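Local coordinates for protein aldehyde dehydrogenase (PDB 5KF0) that binds NADPH and probably oxidises aldehydes to carboxylic acids with a nicotinamide cofactor, at residues Y24-L29 / R42-D47; D33-K38 / M322-D327; R83-F88 / R112-F117; G129-L134 / G142-T147; V266-F271 / H302-D307. One frame throughout, in Å; residues are numbered along the deposited sequence.

Along the chain, contacts 1 and 2 interleave, their centres about 24 Å apart: contact 1 pairs strands 29-32 and 39-43 of a small mixed sheet, and contact 2 ties the loop between them to 322-327. Contacts 3, 4 and 5 follow in series inside the loop that contact 2 closes. Contact 3 packs helix 70-86 on helix 103-123. Contact 4, its centre about 37 Å from the chain's centre, is a hairpin whose edge strand pairs with a neighbouring subunit, consistent with the family's oligomerisation arm. Contact 5 joins loops at the ends of parallel strands 263-266 and 298-302, about 54 Å from contact 1 between centres. The set thus spans the subunit's body and its assembly interface.

Contact 1: Y24-L29 / R42-D47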
# COMPACT_ATOMS: atom_id res chain seq x y z
N TYR A 24 6.77 -24.16 39.10
CA TYR A 24 8.07 -24.32 39.76
C TYR A 24 8.48 -25.80 39.76
O TYR A 24 8.60 -26.45 40.79
CB TYR A 24 8.00 -23.75 41.18
CG TYR A 24 7.94 -22.24 41.23
CD1 TYR A 24 9.11 -21.48 41.27
CD2 TYR A 24 6.73 -21.56 41.23
CE1 TYR A 24 9.07 -20.10 41.31
CE2 TYR A 24 6.68 -20.17 41.27
CZ TYR A 24 7.86 -19.45 41.31
OH TYR A 24 7.84 -18.08 41.36
N ALA A 25 8.70 -26.31 38.54
CA ALA A 25 8.82 -27.75 38.35
C ALA A 25 10.09 -28.30 38.98
O ALA A 25 10.10 -29.42 39.51
CB ALA A 25 8.80 -28.08 36.85
N ASN A 26 11.17 -27.54 38.93
CA ASN A 26 12.47 -27.94 39.47
C ASN A 26 13.34 -26.70 39.51
O ASN A 26 12.93 -25.61 39.09
CB ASN A 26 13.10 -29.05 38.62
CG ASN A 26 13.30 -28.61 37.19
OD1 ASN A 26 14.14 -27.75 36.91
ND2 ASN A 26 12.53 -29.20 36.27
N THR A 27 14.57 -26.86 40.00
CA THR A 27 15.57 -25.81 39.94
C THR A 27 16.82 -26.30 39.22
O THR A 27 17.95 -25.98 39.60
CB THR A 27 15.93 -25.31 41.34
OG1 THR A 27 16.31 -26.41 42.16
CG2 THR A 27 14.73 -24.61 41.98
N ASP A 28 16.63 -27.05 38.13
CA ASP A 28 17.75 -27.77 37.54
C ASP A 28 18.63 -26.92 36.62
O ASP A 28 19.77 -27.31 36.37
CB ASP A 28 17.24 -29.00 36.78
CG ASP A 28 16.67 -30.06 37.71
OD1 ASP A 28 17.08 -30.12 38.89
OD2 ASP A 28 15.80 -30.83 37.27
N LEU A 29 18.15 -25.77 36.13
CA LEU A 29 18.94 -24.94 35.22
C LEU A 29 19.64 -23.84 36.01
O LEU A 29 18.99 -22.89 36.48
CB LEU A 29 18.07 -24.36 34.10
CG LEU A 29 18.82 -23.43 33.14
CD1 LEU A 29 20.05 -24.10 32.54
CD2 LEU A 29 17.89 -22.94 32.01
N ARG A 42 18.51 -20.00 39.81
CA ARG A 42 18.20 -21.32 39.28
C ARG A 42 16.78 -21.28 38.73
O ARG A 42 15.89 -20.72 39.37
CB ARG A 42 18.33 -22.40 40.36
CG ARG A 42 19.77 -22.55 40.85
CD ARG A 42 19.94 -23.67 41.86
NE ARG A 42 21.35 -23.88 42.16
CZ ARG A 42 22.05 -23.14 43.03
NH1 ARG A 42 21.45 -22.15 43.67
NH2 ARG A 42 23.33 -23.39 43.24
N VAL A 43 16.58 -21.83 37.54
CA VAL A 43 15.27 -21.75 36.91
C VAL A 43 14.80 -23.16 36.57
O VAL A 43 15.59 -24.10 36.45
CB VAL A 43 15.26 -20.84 35.66
CG1 VAL A 43 16.09 -19.57 35.90
CG2 VAL A 43 15.72 -21.58 34.44
N ALA A 44 13.48 -23.29 36.43
CA ALA A 44 12.89 -24.57 36.09
C ALA A 44 13.22 -24.96 34.65
O ALA A 44 13.04 -24.17 33.72
CB ALA A 44 11.37 -24.52 36.30
N LEU A 45 13.69 -26.20 34.48
CA LEU A 45 14.05 -26.74 33.18
C LEU A 45 12.89 -27.59 32.66
O LEU A 45 12.46 -28.53 33.35
CB LEU A 45 15.32 -27.58 33.30
CG LEU A 45 15.90 -28.14 32.01
CD1 LEU A 45 16.46 -27.00 31.13
CD2 LEU A 45 16.96 -29.18 32.33
N ALA A 46 12.39 -27.27 31.48
CA ALA A 46 11.27 -28.02 30.91
C ALA A 46 11.76 -29.29 30.23
O ALA A 46 12.69 -29.25 29.41
CB ALA A 46 10.52 -27.15 29.90
N ASP A 47 11.13 -30.43 30.54
CA ASP A 47 11.46 -31.66 29.82
C ASP A 47 10.51 -31.83 28.64
O ASP A 47 9.65 -30.99 28.36
CB ASP A 47 11.45 -32.88 30.76
CG ASP A 47 10.10 -33.16 31.39
OD1 ASP A 47 9.06 -32.61 30.97
OD2 ASP A 47 10.07 -33.96 32.35
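Leu29 and Val43 form an antiparallel hydrogen-bonded pair, with Leu29 N to Val43 O at 3.1 Å and Val43 N to Leu29 O at 2.8 Å, while the touching parts as a whole run 112° apart. Next to this pair the Asn26 amide reads both polar backbone atoms of Leu45. Its OD1 accepts from Leu45 N at 2.9 Å in a nearly straight bond (174° at the hydrogen), and its ND2 gives to Leu45 O at 3.0 Å, with that oxygen in the amide plane. Asn26 CG, between the backbone N and the carbonyl carbon (chi1 59°), lies 3.6 Å from Leu45 N. OD1 also closes an Asx turn by accepting from Asp28 N at 2.9 Å, which arrives from the opposite face of the amide to Leu45 N. On the apolar side Leu29 CD2 lies 3.5 Å from Val43 CG2, the two side chains pointing the same way. Three bonds fix the rotation of the Asn26 amide; the two to Leu45 tie the loop before strand 29-32 to the chain just after strand 39-43.

Contact 2: D33-K38 / M322-D327; sequences DKFSGK and MGDPKD
Two Asx-stabilised loops, an Asx motif at Asp33 between strands 29-32 and 39-43 and an Asx turn at Asp324 after helix 306-319, are joined by Phe35 packing on Asp324 and by Lys326 reaching Asp33. The Phe35 ring lies against the backbone and carboxylate of Asp324. Asp324 CA stands over the centre of the ring, 3.6 Å from the centroid and 13° off the normal, a CH-pi contact. The Asp324 carboxylate stacks on the same ring with the planes 18° apart, its CG 3.5 Å from Phe35 CE1. Pro325 packs on the root of the ring: the CB of Phe35 points toward 322-327, and CG, anti to the backbone N (chi1 -178°), lies 3.5 Å from Pro325 CD. Beyond this ring contact, Asp33 and Lys326 meet tip to tip in a salt bridge. The two oxygens of Asp33 divide the work: OD1 accepts from Phe35 N and Ser36 N and so holds the carboxylate in its own turn, leaving OD2 to face the lysine. Asp324 OD1 takes Lys326 N at 2.9 Å and stands only in a long ion pair with Lys326 NZ, at 3.7 Å. The shorter charge contact joins the loops directly: Lys326 NZ lies 3.0 Å from Asp33 OD2, on its syn lone pair.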
# COMPACT_ATOMS: atom_id res chain seq x y z
N ASP A 33 26.30 -15.72 36.64
CA ASP A 33 26.79 -14.38 36.34
C ASP A 33 28.01 -14.52 35.43
O ASP A 33 28.99 -15.17 35.80
CB ASP A 33 27.12 -13.66 37.65
CG ASP A 33 27.62 -12.24 37.46
OD1 ASP A 33 28.50 -11.99 36.60
OD2 ASP A 33 27.18 -11.35 38.22
N LYS A 34 27.93 -13.98 34.22
CA LYS A 34 28.97 -14.26 33.24
C LYS A 34 30.28 -13.52 33.52
O LYS A 34 31.28 -13.79 32.85
CB LYS A 34 28.46 -13.94 31.84
CG LYS A 34 27.18 -14.71 31.46
CD LYS A 34 27.40 -16.23 31.53
CE LYS A 34 26.14 -17.02 31.11
NZ LYS A 34 24.98 -16.74 32.03
N PHE A 35 30.29 -12.60 34.48
CA PHE A 35 31.54 -11.97 34.90
C PHE A 35 32.13 -12.66 36.12
O PHE A 35 33.32 -12.99 36.14
CB PHE A 35 31.32 -10.47 35.20
CG PHE A 35 32.57 -9.74 35.59
CD1 PHE A 35 32.75 -9.29 36.90
CD2 PHE A 35 33.59 -9.54 34.67
CE1 PHE A 35 33.92 -8.63 37.26
CE2 PHE A 35 34.75 -8.89 35.03
CZ PHE A 35 34.92 -8.43 36.33
N SER A 36 31.31 -12.89 37.15
CA SER A 36 31.83 -13.51 38.37
C SER A 36 31.95 -15.03 38.26
O SER A 36 32.74 -15.63 39.01
CB SER A 36 30.92 -13.18 39.55
OG SER A 36 29.71 -13.92 39.48
N GLY A 37 31.18 -15.65 37.38
CA GLY A 37 31.14 -17.09 37.29
C GLY A 37 30.27 -17.77 38.31
O GLY A 37 30.08 -18.99 38.22
N LYS A 38 29.72 -17.04 39.28
CA LYS A 38 28.90 -17.65 40.32
C LYS A 38 27.49 -17.92 39.80
O LYS A 38 27.01 -17.26 38.87
CB LYS A 38 28.82 -16.74 41.54
CG LYS A 38 30.16 -16.45 42.17
CD LYS A 38 30.05 -15.37 43.24
CE LYS A 38 29.16 -15.80 44.40
NZ LYS A 38 28.96 -14.69 45.38
N MET A 322 37.70 -2.04 29.67
CA MET A 322 37.30 -3.44 29.84
C MET A 322 37.14 -3.76 31.32
O MET A 322 37.94 -3.31 32.15
CB MET A 322 38.33 -4.38 29.21
CG MET A 322 38.00 -5.86 29.35
SD MET A 322 39.20 -7.00 28.62
CE MET A 322 40.65 -6.65 29.61
N GLY A 323 36.11 -4.53 31.66
CA GLY A 323 36.02 -4.95 33.06
C GLY A 323 34.61 -5.40 33.43
O GLY A 323 33.87 -5.90 32.58
N ASP A 324 34.28 -5.20 34.70
CA ASP A 324 33.00 -5.61 35.27
C ASP A 324 31.86 -4.93 34.52
O ASP A 324 31.83 -3.69 34.43
CB ASP A 324 32.97 -5.22 36.75
CG ASP A 324 31.79 -5.81 37.51
OD1 ASP A 324 30.79 -6.21 36.88
OD2 ASP A 324 31.87 -5.86 38.77
N PRO A 325 30.91 -5.69 33.96
CA PRO A 325 29.79 -5.04 33.26
C PRO A 325 28.87 -4.25 34.18
O PRO A 325 28.12 -3.41 33.68
CB PRO A 325 29.06 -6.22 32.60
CG PRO A 325 29.45 -7.41 33.42
CD PRO A 325 30.86 -7.16 33.87
N LYS A 326 28.95 -4.45 35.50
CA LYS A 326 28.18 -3.64 36.43
C LYS A 326 28.74 -2.23 36.56
O LYS A 326 28.05 -1.33 37.06
CB LYS A 326 28.15 -4.32 37.81
CG LYS A 326 27.51 -5.70 37.75
CD LYS A 326 27.56 -6.39 39.11
CE LYS A 326 28.57 -7.54 39.10
NZ LYS A 326 28.24 -8.60 38.08
N ASP A 327 29.98 -2.01 36.14
CA ASP A 327 30.60 -0.70 36.19
C ASP A 327 30.07 0.13 35.02
O ASP A 327 30.19 -0.30 33.87
CB ASP A 327 32.11 -0.87 36.12
CG ASP A 327 32.89 0.43 36.24
OD1 ASP A 327 32.32 1.53 36.15
OD2 ASP A 327 34.11 0.33 36.42

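Contact 3: R83-F88 / R112-F117. With ACT (acetate ion), chain H.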
# COMPACT_ATOMS: atom_id res chain seq x y z
N ARG A 83 4.51 -2.28 31.96
CA ARG A 83 5.19 -3.02 33.01
C ARG A 83 6.69 -3.08 32.78
O ARG A 83 7.47 -3.08 33.74
CB ARG A 83 4.59 -4.43 33.14
CG ARG A 83 3.13 -4.44 33.60
CD ARG A 83 2.98 -4.20 35.12
NE ARG A 83 3.38 -5.39 35.86
CZ ARG A 83 4.29 -5.42 36.82
NH1 ARG A 83 4.90 -4.31 37.22
NH2 ARG A 83 4.59 -6.58 37.41
N PHE A 84 7.13 -3.13 31.51
CA PHE A 84 8.57 -3.10 31.24
C PHE A 84 9.17 -1.77 31.67
O PHE A 84 10.29 -1.71 32.19
CB PHE A 84 8.85 -3.36 29.76
CG PHE A 84 8.41 -4.72 29.26
CD1 PHE A 84 8.23 -5.79 30.14
CD2 PHE A 84 8.17 -4.91 27.91
CE1 PHE A 84 7.81 -7.04 29.66
CE2 PHE A 84 7.76 -6.14 27.42
CZ PHE A 84 7.58 -7.21 28.29
N ARG A 85 8.43 -0.67 31.46
CA ARG A 85 8.88 0.62 31.96
C ARG A 85 8.96 0.63 33.48
O ARG A 85 9.92 1.14 34.07
CB ARG A 85 7.95 1.73 31.48
CG ARG A 85 8.08 2.02 30.00
CD ARG A 85 7.00 2.99 29.54
NE ARG A 85 7.28 3.45 28.19
CZ ARG A 85 6.37 3.97 27.38
NH1 ARG A 85 5.12 4.09 27.79
NH2 ARG A 85 6.72 4.35 26.16
N GLU A 86 7.95 0.05 34.14
CA GLU A 86 7.96 -0.02 35.60
C GLU A 86 9.14 -0.84 36.11
O GLU A 86 9.72 -0.52 37.16
CB GLU A 86 6.65 -0.61 36.12
CG GLU A 86 5.46 0.32 36.04
CD GLU A 86 4.17 -0.32 36.53
OE1 GLU A 86 4.22 -1.47 37.02
OE2 GLU A 86 3.11 0.33 36.43
N ARG A 87 9.50 -1.90 35.40
CA ARG A 87 10.52 -2.85 35.84
C ARG A 87 11.83 -2.67 35.08
O ARG A 87 12.62 -3.61 34.96
CB ARG A 87 9.98 -4.27 35.69
CG ARG A 87 8.72 -4.50 36.53
CD ARG A 87 8.10 -5.87 36.31
NE ARG A 87 8.93 -6.94 36.85
CZ ARG A 87 8.52 -8.19 37.00
NH1 ARG A 87 7.29 -8.54 36.66
NH2 ARG A 87 9.35 -9.10 37.50
N PHE A 88 12.08 -1.44 34.61
CA PHE A 88 13.20 -1.17 33.71
C PHE A 88 14.53 -1.57 34.33
O PHE A 88 15.33 -2.29 33.71
CB PHE A 88 13.19 0.32 33.35
CG PHE A 88 14.21 0.70 32.31
CD1 PHE A 88 13.85 0.78 30.97
CD2 PHE A 88 15.51 1.01 32.67
CE1 PHE A 88 14.78 1.14 30.01
CE2 PHE A 88 16.44 1.38 31.72
CZ PHE A 88 16.08 1.44 30.39
N ARG A 112 15.04 -0.87 23.88
CA ARG A 112 14.66 -1.49 22.61
C ARG A 112 13.50 -2.46 22.79
O ARG A 112 12.60 -2.54 21.94
CB ARG A 112 15.86 -2.22 22.01
CG ARG A 112 16.99 -1.30 21.58
CD ARG A 112 16.74 -0.72 20.20
NE ARG A 112 16.61 -1.76 19.18
CZ ARG A 112 17.63 -2.42 18.65
NH1 ARG A 112 18.87 -2.15 19.04
NH2 ARG A 112 17.42 -3.36 17.73
N LEU A 113 13.53 -3.23 23.88
CA LEU A 113 12.43 -4.15 24.19
C LEU A 113 11.11 -3.40 24.23
O LEU A 113 10.10 -3.84 23.67
CB LEU A 113 12.70 -4.83 25.55
CG LEU A 113 11.51 -5.49 26.26
CD1 LEU A 113 11.02 -6.73 25.50
CD2 LEU A 113 11.85 -5.86 27.71
N ILE A 114 11.10 -2.26 24.92
CA ILE A 114 9.91 -1.42 24.99
C ILE A 114 9.54 -0.88 23.61
O ILE A 114 8.37 -0.92 23.21
CB ILE A 114 10.12 -0.29 26.01
CG1 ILE A 114 10.19 -0.87 27.42
CG2 ILE A 114 8.99 0.73 25.92
CD1 ILE A 114 10.92 0.03 28.43
N ASP A 115 10.54 -0.40 22.86
CA ASP A 115 10.31 0.08 21.49
C ASP A 115 9.65 -0.99 20.64
O ASP A 115 8.70 -0.72 19.89
CB ASP A 115 11.64 0.50 20.83
CG ASP A 115 12.22 1.81 21.38
OD1 ASP A 115 11.52 2.58 22.07
OD2 ASP A 115 13.42 2.06 21.09
N THR A 116 10.16 -2.22 20.71
CA THR A 116 9.65 -3.30 19.87
C THR A 116 8.19 -3.62 20.21
O THR A 116 7.36 -3.77 19.31
CB THR A 116 10.55 -4.53 20.01
OG1 THR A 116 11.87 -4.19 19.56
CG2 THR A 116 10.03 -5.72 19.21
N PHE A 117 7.87 -3.71 21.50
CA PHE A 117 6.47 -3.93 21.88
C PHE A 117 5.59 -2.75 21.50
O PHE A 117 4.41 -2.95 21.15
CB PHE A 117 6.36 -4.22 23.38
CG PHE A 117 6.50 -5.68 23.71
CD1 PHE A 117 7.75 -6.30 23.65
CD2 PHE A 117 5.40 -6.44 24.07
CE1 PHE A 117 7.89 -7.66 23.93
CE2 PHE A 117 5.53 -7.81 24.36
CZ PHE A 117 6.78 -8.41 24.29
C ACT H . 19.96 -6.04 16.71
O ACT H . 20.34 -4.92 17.18
OXT ACT H . 18.82 -6.45 17.02
CH3 ACT H . 20.82 -6.86 15.79
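Phe84 and Phe117 make a T-shaped (edge-to-face) pair at a buried helix-helix interface, between helix 70-86 and helix 103-123. The ring planes stand at 88° with centroids 5.1 Å apart, and Phe84 CE2 points over the centre of the Phe117 face, 3.7 Å above its plane. One face of the Phe84 ring also receives Leu113 CD2, a CH-pi contact 4.0 Å from the centroid and offset toward the rim. Thus the same phenyl presents an edge to one residue and a face to another. At its root, Phe84 CB, which points toward helix 103-123, rests on Ile114 CG1 at 3.7 Å. The other end of Ile114 spreads farther: CD1 meets Arg85 CG and lies in the plane of the Phe88 ring, at the edge supplied by this first residue of helix 88-99.

Farther out, helix 164-178 packs on Leu113 and Phe117 through Ala169, and helix 192-202 touches Phe84 through Val200. Arg112, modelled in two conformers, leads away from the interface to a salt bridge with Asp450. In the conformer described, its NH2 makes a weak, tentative hydrogen bond to an acetate, probably from the crystallisation liquor, whose O lies 3.4 Å from Arg112 NH2.

Contact 4: G129-L134 / G142-T147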
# COMPACT_ATOMS: atom_id res chain seq x y z
N GLY A 129 -6.49 -5.59 4.98
CA GLY A 129 -6.50 -6.42 3.80
C GLY A 129 -6.78 -5.59 2.57
O GLY A 129 -6.73 -4.35 2.62
N GLU A 130 -7.09 -6.25 1.46
CA GLU A 130 -7.30 -5.57 0.19
C GLU A 130 -8.63 -5.97 -0.42
O GLU A 130 -9.08 -7.12 -0.28
CB GLU A 130 -6.18 -5.91 -0.81
CG GLU A 130 -4.79 -5.48 -0.39
CD GLU A 130 -3.74 -6.18 -1.24
OE1 GLU A 130 -3.47 -5.70 -2.34
OE2 GLU A 130 -3.23 -7.25 -0.83
N VAL A 131 -9.24 -5.03 -1.13
CA VAL A 131 -10.37 -5.30 -2.02
C VAL A 131 -9.79 -5.33 -3.42
O VAL A 131 -9.36 -4.29 -3.94
CB VAL A 131 -11.49 -4.26 -1.89
CG1 VAL A 131 -12.66 -4.65 -2.79
CG2 VAL A 131 -11.96 -4.14 -0.44
N LEU A 132 -9.72 -6.51 -4.04
CA LEU A 132 -9.00 -6.70 -5.29
C LEU A 132 -9.93 -6.65 -6.49
O LEU A 132 -10.95 -7.36 -6.52
CB LEU A 132 -8.27 -8.04 -5.27
CG LEU A 132 -7.27 -8.27 -4.15
CD1 LEU A 132 -6.86 -9.75 -4.12
CD2 LEU A 132 -6.04 -7.36 -4.32
N ASN A 133 -9.57 -5.87 -7.51
CA ASN A 133 -10.25 -6.02 -8.79
C ASN A 133 -9.86 -7.36 -9.39
O ASN A 133 -8.68 -7.63 -9.60
CB ASN A 133 -9.91 -4.92 -9.78
CG ASN A 133 -10.53 -5.20 -11.14
OD1 ASN A 133 -11.76 -5.34 -11.25
ND2 ASN A 133 -9.70 -5.36 -12.17
N LEU A 134 -10.87 -8.19 -9.65
CA LEU A 134 -10.67 -9.46 -10.34
C LEU A 134 -11.21 -9.44 -11.75
O LEU A 134 -10.99 -10.41 -12.49
CB LEU A 134 -11.32 -10.60 -9.55
CG LEU A 134 -10.82 -10.81 -8.11
CD1 LEU A 134 -11.44 -12.07 -7.52
CD2 LEU A 134 -9.29 -10.92 -8.05
N GLY A 142 -17.96 -9.93 -12.77
CA GLY A 142 -18.82 -10.13 -11.63
C GLY A 142 -18.15 -10.71 -10.40
O GLY A 142 -18.83 -10.92 -9.39
N TYR A 143 -16.84 -10.99 -10.45
CA TYR A 143 -16.11 -11.48 -9.29
C TYR A 143 -15.28 -10.36 -8.65
O TYR A 143 -14.70 -9.53 -9.36
CB TYR A 143 -15.16 -12.62 -9.68
CG TYR A 143 -15.79 -13.90 -10.20
CD1 TYR A 143 -15.92 -15.02 -9.38
CD2 TYR A 143 -16.21 -14.00 -11.52
CE1 TYR A 143 -16.45 -16.21 -9.87
CE2 TYR A 143 -16.77 -15.16 -12.01
CZ TYR A 143 -16.88 -16.27 -11.19
OH TYR A 143 -17.41 -17.43 -11.71
N THR A 144 -15.20 -10.38 -7.32
CA THR A 144 -14.37 -9.46 -6.55
C THR A 144 -13.66 -10.23 -5.45
O THR A 144 -14.22 -11.18 -4.87
CB THR A 144 -15.21 -8.34 -5.90
OG1 THR A 144 -15.98 -7.67 -6.91
CG2 THR A 144 -14.33 -7.32 -5.16
N GLY A 145 -12.43 -9.82 -5.13
CA GLY A 145 -11.63 -10.47 -4.10
C GLY A 145 -11.54 -9.60 -2.85
O GLY A 145 -11.48 -8.37 -2.93
N TYR A 146 -11.54 -10.26 -1.69
CA TYR A 146 -11.34 -9.62 -0.40
C TYR A 146 -10.32 -10.44 0.37
O TYR A 146 -10.43 -11.67 0.43
CB TYR A 146 -12.65 -9.56 0.40
CG TYR A 146 -13.77 -8.85 -0.33
CD1 TYR A 146 -14.00 -7.50 -0.12
CD2 TYR A 146 -14.58 -9.53 -1.23
CE1 TYR A 146 -15.00 -6.84 -0.79
CE2 TYR A 146 -15.59 -8.88 -1.91
CZ TYR A 146 -15.80 -7.53 -1.68
OH TYR A 146 -16.80 -6.86 -2.35
N THR A 147 -9.34 -9.78 0.98
CA THR A 147 -8.30 -10.51 1.70
C THR A 147 -8.25 -10.12 3.17
O THR A 147 -8.65 -9.03 3.57
CB THR A 147 -6.91 -10.30 1.09
OG1 THR A 147 -6.43 -8.98 1.40
CG2 THR A 147 -6.94 -10.50 -0.43
O HOH W 1 -3.75 -8.38 1.57
O HOH W 2 -13.54 -7.12 -9.22
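Val131 and Tyr146 sit side by side as a non-hydrogen-bonded pair of a beta hairpin whose strands run antiparallel, their directions 166° apart, CG1 of Val131 lying 3.8 Å from Tyr146 CE1. The tight part centres on Gly145, which pairs with Leu132 through Leu132 N to Gly145 O at 2.8 Å and a straighter return bond, Gly145 N to Leu132 O at 3.2 Å (172° at the hydrogen). Leu134 CD1 presses on this backbone, 3.4 Å from Gly145 N. At the end away from the connecting loop, Thr147 OG1, set between the backbone N and the carbonyl carbon (chi1 73°), replaces a carbonyl as acceptor for Glu130 N at 2.8 Å. Water enters at both ends: one molecule bridges Glu130 OE2 and Thr147 OG1, while another joins Asn133 OD1, Leu134 N and Tyr143 O, where the strands part. Glu130 OE1 turns instead to a salt bridge with Arg468 of the second subunit, and Tyr143 OH hydrogen-bonds Asp443 of that subunit. Consistent with the oligomerisation hairpin of aldehyde dehydrogenases, strand 143-151 lies between 129-133 and 475-483, and Gly129, Glu130 and Val131 pair antiparallel with a strand of the third subunit, carrying the sheet across the interface.

Contact 5: V266-F271 / H302-D307; sequences VDADQF and HASLYD
Ala268 and His302 make a CH-pi contact: Ala268 CB lies over the centre of the imidazole face, 3.5 Å from the centroid and 10° off the normal. His302 CG is anti to the backbone N (chi1 -168°), and the CB that carries it points toward 266-271. The second apolar group is Leu305, modelled in two conformers. In the one described, CD1 faces the type I turn from Asp267 to Gln270, 3.4 Å from Asp267 O, whereas CD2 touches Phe271 CB at 3.7 Å and sits at the edge of its ring, in the ring plane. These segments end the neighbouring parallel strands 263-266 and 298-302 of the large mixed sheet, which helix 274-286 connects in a beta-alpha-beta crossover; helix 306-319 follows the second strand. The strand pairing persists to its last residues, since His302 N donates to Val266 O at 3.0 Å. Polar groups of 302-307 are knitted together around the histidine: Ser304 N reaches ND1 at 3.1 Å from well out of the ring plane (39°), and ND1 is also hydrogen-bonded to Ser304 OG, 2.8 Å away. Asp267 holds its side of the turn by accepting from Ala268 N at OD2, with OD1 bonded to Thr421 and His426. A water spans the two segments, 2.8 Å from Ala268 O, to which it donates, and 2.6 Å from Ser304 OG.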
# COMPACT_ATOMS: atom_id res chain seq x y z
N VAL A 266 34.85 2.67 4.37
CA VAL A 266 35.11 4.10 4.57
C VAL A 266 35.60 4.66 3.24
O VAL A 266 36.71 4.34 2.79
CB VAL A 266 36.13 4.35 5.69
CG1 VAL A 266 36.35 5.86 5.87
CG2 VAL A 266 35.67 3.69 7.00
N ASP A 267 34.79 5.51 2.61
CA ASP A 267 35.07 6.04 1.28
C ASP A 267 36.09 7.18 1.34
O ASP A 267 36.43 7.71 2.41
CB ASP A 267 33.76 6.53 0.64
CG ASP A 267 33.79 6.51 -0.88
OD1 ASP A 267 32.72 6.81 -1.47
OD2 ASP A 267 34.84 6.21 -1.49
N ALA A 268 36.56 7.57 0.16
CA ALA A 268 37.62 8.55 0.02
C ALA A 268 37.22 9.96 0.45
O ALA A 268 38.10 10.80 0.66
CB ALA A 268 38.09 8.57 -1.44
N ASP A 269 35.92 10.23 0.60
CA ASP A 269 35.41 11.57 0.88
C ASP A 269 35.18 11.84 2.37
O ASP A 269 34.54 12.83 2.72
CB ASP A 269 34.11 11.83 0.09
CG ASP A 269 33.00 10.83 0.43
OD1 ASP A 269 33.19 9.95 1.29
OD2 ASP A 269 31.91 10.93 -0.19
N GLN A 270 35.72 11.00 3.24
CA GLN A 270 35.38 11.02 4.66
C GLN A 270 36.39 11.75 5.55
O GLN A 270 36.25 11.71 6.77
CB GLN A 270 35.19 9.59 5.17
CG GLN A 270 33.98 8.89 4.54
CD GLN A 270 32.70 9.57 4.95
OE1 GLN A 270 32.33 9.57 6.12
NE2 GLN A 270 32.01 10.19 3.98
N PHE A 271 37.39 12.43 4.97
CA PHE A 271 38.45 12.99 5.82
C PHE A 271 37.89 13.93 6.89
O PHE A 271 38.30 13.87 8.06
CB PHE A 271 39.50 13.72 5.00
CG PHE A 271 40.62 14.28 5.83
CD1 PHE A 271 41.67 13.47 6.22
CD2 PHE A 271 40.60 15.60 6.26
CE1 PHE A 271 42.70 13.97 7.01
CE2 PHE A 271 41.62 16.11 7.04
CZ PHE A 271 42.68 15.29 7.42
N HIS A 302 39.54 3.52 2.35
CA HIS A 302 40.20 4.02 1.15
C HIS A 302 41.65 4.38 1.45
O HIS A 302 41.96 4.98 2.48
CB HIS A 302 39.48 5.25 0.58
CG HIS A 302 39.96 5.62 -0.79
ND1 HIS A 302 40.94 6.56 -1.02
CD2 HIS A 302 39.60 5.15 -2.01
CE1 HIS A 302 41.17 6.66 -2.31
NE2 HIS A 302 40.36 5.82 -2.94
N ALA A 303 42.54 4.04 0.52
CA ALA A 303 43.97 4.18 0.78
C ALA A 303 44.37 5.61 1.10
O ALA A 303 45.33 5.84 1.84
CB ALA A 303 44.76 3.65 -0.41
N SER A 304 43.64 6.60 0.57
CA SER A 304 44.01 8.00 0.79
C SER A 304 43.89 8.40 2.25
O SER A 304 44.60 9.32 2.70
CB SER A 304 43.14 8.91 -0.08
OG SER A 304 41.78 8.85 0.31
N LEU A 305 43.01 7.75 3.02
CA LEU A 305 42.71 8.04 4.42
C LEU A 305 43.20 6.96 5.37
O LEU A 305 43.01 7.10 6.59
CB LEU A 305 41.19 8.19 4.60
CG LEU A 305 40.46 9.17 3.71
CD1 LEU A 305 38.96 9.19 4.05
CD2 LEU A 305 41.08 10.54 3.87
N TYR A 306 43.76 5.87 4.85
CA TYR A 306 44.03 4.69 5.66
C TYR A 306 44.92 5.00 6.86
O TYR A 306 44.61 4.60 8.00
CB TYR A 306 44.66 3.60 4.79
CG TYR A 306 44.88 2.28 5.49
CD1 TYR A 306 43.92 1.27 5.43
CD2 TYR A 306 46.04 2.03 6.21
CE1 TYR A 306 44.11 0.06 6.06
CE2 TYR A 306 46.24 0.83 6.85
CZ TYR A 306 45.28 -0.15 6.77
OH TYR A 306 45.48 -1.35 7.41
N ASP A 307 46.05 5.68 6.65
CA ASP A 307 46.99 5.88 7.75
C ASP A 307 46.40 6.76 8.84
O ASP A 307 46.60 6.50 10.03
CB ASP A 307 48.29 6.49 7.23
CG ASP A 307 49.10 5.52 6.41
OD1 ASP A 307 48.79 4.32 6.41
OD2 ASP A 307 50.07 5.97 5.77
O HOH W 3 40.70 11.09 -0.27